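Local coordinates for periplasmic solute binding protein (Pectobacterium atrosepticum, PDB 4RY1) that probably captures a sugar in the periplasm and delivers it to an ABC-type importer, at residues A[62-67]-A[289-294]. Sequence-based numbering, arbitrary orientation.
Sequences MRIDWN and LFAISK
M62 and I64 each trade two backbone hydrogen bonds with the antiparallel segment 289-294, M62 with A291 and I64 with L289. M62 N reaches A291 O at 2.8 Å, and A291 N returns to M62 O. Two steps on, L289 N gives to I64 O at 2.8 Å, while I64 N gives to L289 O. Between these two bonded pairs R63 and F290 form a non-hydrogen-bonded pair, their CA atoms 4.7 Å apart. Here R63 CA lies 3.3 Å from L289 O and F290 CA close to M62 O, both as CA-H...O contacts.

The side chains of the two hydrogen-bonded pairs share one face of the sheet. I64, beta-branched and at home in a strand, has CG1 between its backbone N and carbonyl carbon (chi1 61°), where it packs 3.7 Å from L289 CB. Its CD1 touches both CD1 of branched, apolar L289, which suits this buried face, and, at 3.9 Å, the CB of A291, whose lone methyl is small enough for this diagonal contact. Unbranched and flexible, M62 bends at chi3 (-83°), bringing CE 3.5 Å from S293 N, two residues beyond A291.

On the other face, the flat, apolar F290 ring turns its edge to the M62-R63 peptide, and CE1 meets R63 CB. The extended R63 chain takes its guanidinium to a cation-pi contact with W10.

Strand 61-64 thus runs between parallel strand 3-10 and antiparallel strand 284-292, an arrangement that fits the mixed sheet of a periplasmic binding protein lobe. Helix 45-55 packs L49 against M62 and I64; helix 299-310 touches F290 with M306 and M309.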
loop_
_atom_site.group_PDB
_atom_site.type_symbol
_atom_site.label_atom_id
_atom_site.label_comp_id
_atom_site.label_asym_id
_atom_site.label_seq_id
_atom_site.Cartn_x
_atom_site.Cartn_y
_atom_site.Cartn_z
ATOM N N MET A 62 0.607 -1.256 -18.533
ATOM C CA MET A 62 1.348 -0.600 -17.449
ATOM C C MET A 62 0.874 -1.111 -16.101
ATOM O O MET A 62 -0.326 -1.118 -15.824
ATOM C CB MET A 62 1.081 0.904 -17.467
ATOM C CG MET A 62 1.535 1.628 -18.731
ATOM S SD MET A 62 0.621 3.204 -19.109
ATOM C CE MET A 62 -0.804 2.412 -19.923
ATOM N N ARG A 63 1.809 -1.432 -15.221
ATOM C CA ARG A 63 1.466 -1.502 -13.794
ATOM C C ARG A 63 1.302 -0.061 -13.289
ATOM O O ARG A 63 2.142 0.786 -13.569
ATOM C CB ARG A 63 2.521 -2.213 -12.974
ATOM C CG ARG A 63 2.104 -2.557 -11.550
ATOM C CD ARG A 63 3.298 -2.969 -10.710
ATOM N NE ARG A 63 2.952 -3.226 -9.313
ATOM C CZ ARG A 63 2.839 -4.429 -8.755
ATOM N NH1 ARG A 63 3.031 -5.519 -9.475
ATOM N NH2 ARG A 63 2.540 -4.504 -7.459
ATOM N N ILE A 64 0.223 0.192 -12.563
ATOM C CA ILE A 64 -0.021 1.488 -11.979
ATOM C C ILE A 64 -0.542 1.321 -10.562
ATOM O O ILE A 64 -1.123 0.296 -10.220
ATOM C CB ILE A 64 -1.010 2.340 -12.786
ATOM C CG1 ILE A 64 -2.378 1.661 -12.889
ATOM C CG2 ILE A 64 -0.449 2.702 -14.161
ATOM C CD1 ILE A 64 -3.461 2.583 -13.420
ATOM N N ASP A 65 -0.283 2.304 -9.722
ATOM C CA ASP A 65 -0.913 2.377 -8.417
ATOM C C ASP A 65 -2.328 2.953 -8.553
ATOM O O ASP A 65 -2.579 3.868 -9.353
ATOM C CB ASP A 65 -0.054 3.191 -7.434
ATOM C CG ASP A 65 0.583 2.359 -6.308
ATOM O OD1 ASP A 65 0.394 1.132 -6.185
ATOM O OD2 ASP A 65 1.318 2.965 -5.523
ATOM N N TRP A 66 -3.244 2.435 -7.733
ATOM C CA TRP A 66 -4.637 2.920 -7.710
ATOM C C TRP A 66 -4.731 4.423 -7.455
ATOM O O TRP A 66 -5.569 5.131 -8.030
ATOM C CB TRP A 66 -5.425 2.121 -6.671
ATOM C CG TRP A 66 -6.744 2.665 -6.262
ATOM C CD1 TRP A 66 -7.933 2.511 -6.905
ATOM C CD2 TRP A 66 -7.014 3.387 -5.068
ATOM N NE1 TRP A 66 -8.930 3.126 -6.185
ATOM C CE2 TRP A 66 -8.383 3.654 -5.045
ATOM C CE3 TRP A 66 -6.220 3.827 -4.002
ATOM C CZ2 TRP A 66 -8.981 4.337 -3.999
ATOM C CZ3 TRP A 66 -6.817 4.500 -2.969
ATOM C CH2 TRP A 66 -8.179 4.748 -2.976
ATOM N N ASN A 67 -3.867 4.914 -6.593
ATOM C CA ASN A 67 -3.902 6.324 -6.225
ATOM C C ASN A 67 -3.338 7.247 -7.289
ATOM O O ASN A 67 -3.354 8.472 -7.096
ATOM C CB ASN A 67 -3.203 6.496 -4.891
ATOM C CG ASN A 67 -1.925 5.732 -4.820
ATOM O OD1 ASN A 67 -1.922 4.475 -4.809
ATOM N ND2 ASN A 67 -0.837 6.439 -4.771
ATOM N N LEU A 289 -2.680 -2.066 -10.272
ATOM C CA LEU A 289 -3.581 -2.367 -11.382
ATOM C C LEU A 289 -2.729 -2.593 -12.604
ATOM O O LEU A 289 -1.635 -2.042 -12.688
ATOM C CB LEU A 289 -4.515 -1.180 -11.719
ATOM C CG LEU A 289 -5.182 -0.407 -10.580
ATOM C CD1 LEU A 289 -5.901 0.838 -11.100
ATOM C CD2 LEU A 289 -6.187 -1.284 -9.935
ATOM N N PHE A 290 -3.251 -3.351 -13.566
ATOM C CA PHE A 290 -2.743 -3.290 -14.931
ATOM C C PHE A 290 -3.711 -2.465 -15.768
ATOM O O PHE A 290 -4.919 -2.723 -15.766
ATOM C CB PHE A 290 -2.590 -4.666 -15.579
ATOM C CG PHE A 290 -1.348 -5.415 -15.171
ATOM C CD1 PHE A 290 -0.078 -4.848 -15.284
ATOM C CD2 PHE A 290 -1.441 -6.732 -14.731
ATOM C CE1 PHE A 290 1.062 -5.562 -14.913
ATOM C CE2 PHE A 290 -0.311 -7.433 -14.383
ATOM C CZ PHE A 290 0.934 -6.857 -14.453
ATOM N N ALA A 291 -3.150 -1.474 -16.468
ATOM C CA ALA A 291 -3.890 -0.597 -17.382
ATOM C C ALA A 291 -3.349 -0.770 -18.794
ATOM O O ALA A 291 -2.186 -1.078 -18.986
ATOM C CB ALA A 291 -3.731 0.855 -16.951
ATOM N N ILE A 292 -4.223 -0.563 -19.769
ATOM C CA ILE A 292 -3.874 -0.555 -21.196
ATOM C C ILE A 292 -3.807 0.902 -21.698
ATOM O O ILE A 292 -4.655 1.714 -21.369
ATOM C CB ILE A 292 -4.882 -1.364 -22.029
ATOM C CG1 ILE A 292 -4.873 -2.830 -21.587
ATOM C CG2 ILE A 292 -4.604 -1.249 -23.522
ATOM C CD1 ILE A 292 -5.915 -3.713 -22.259
ATOM N N SER A 293 -2.788 1.179 -22.506
ATOM C CA SER A 293 -2.591 2.504 -23.088
ATOM C C SER A 293 -3.804 2.918 -23.881
ATOM O O SER A 293 -4.327 2.129 -24.656
ATOM C CB SER A 293 -1.395 2.524 -24.028
ATOM O OG SER A 293 -1.389 3.737 -24.781
ATOM N N LYS A 294 -4.210 4.177 -23.703
ATOM C CA LYS A 294 -5.418 4.705 -24.326
ATOM C C LYS A 294 -5.348 4.473 -25.824
ATOM O O LYS A 294 -6.355 4.109 -26.436
ATOM C CB LYS A 294 -5.646 6.198 -24.006
ATOM C CG LYS A 294 -7.100 6.645 -24.255
ATOM C CD LYS A 294 -7.342 8.133 -24.049
ATOM C CE LYS A 294 -8.841 8.467 -23.985
ATOM N NZ LYS A 294 -9.095 9.916 -23.735
#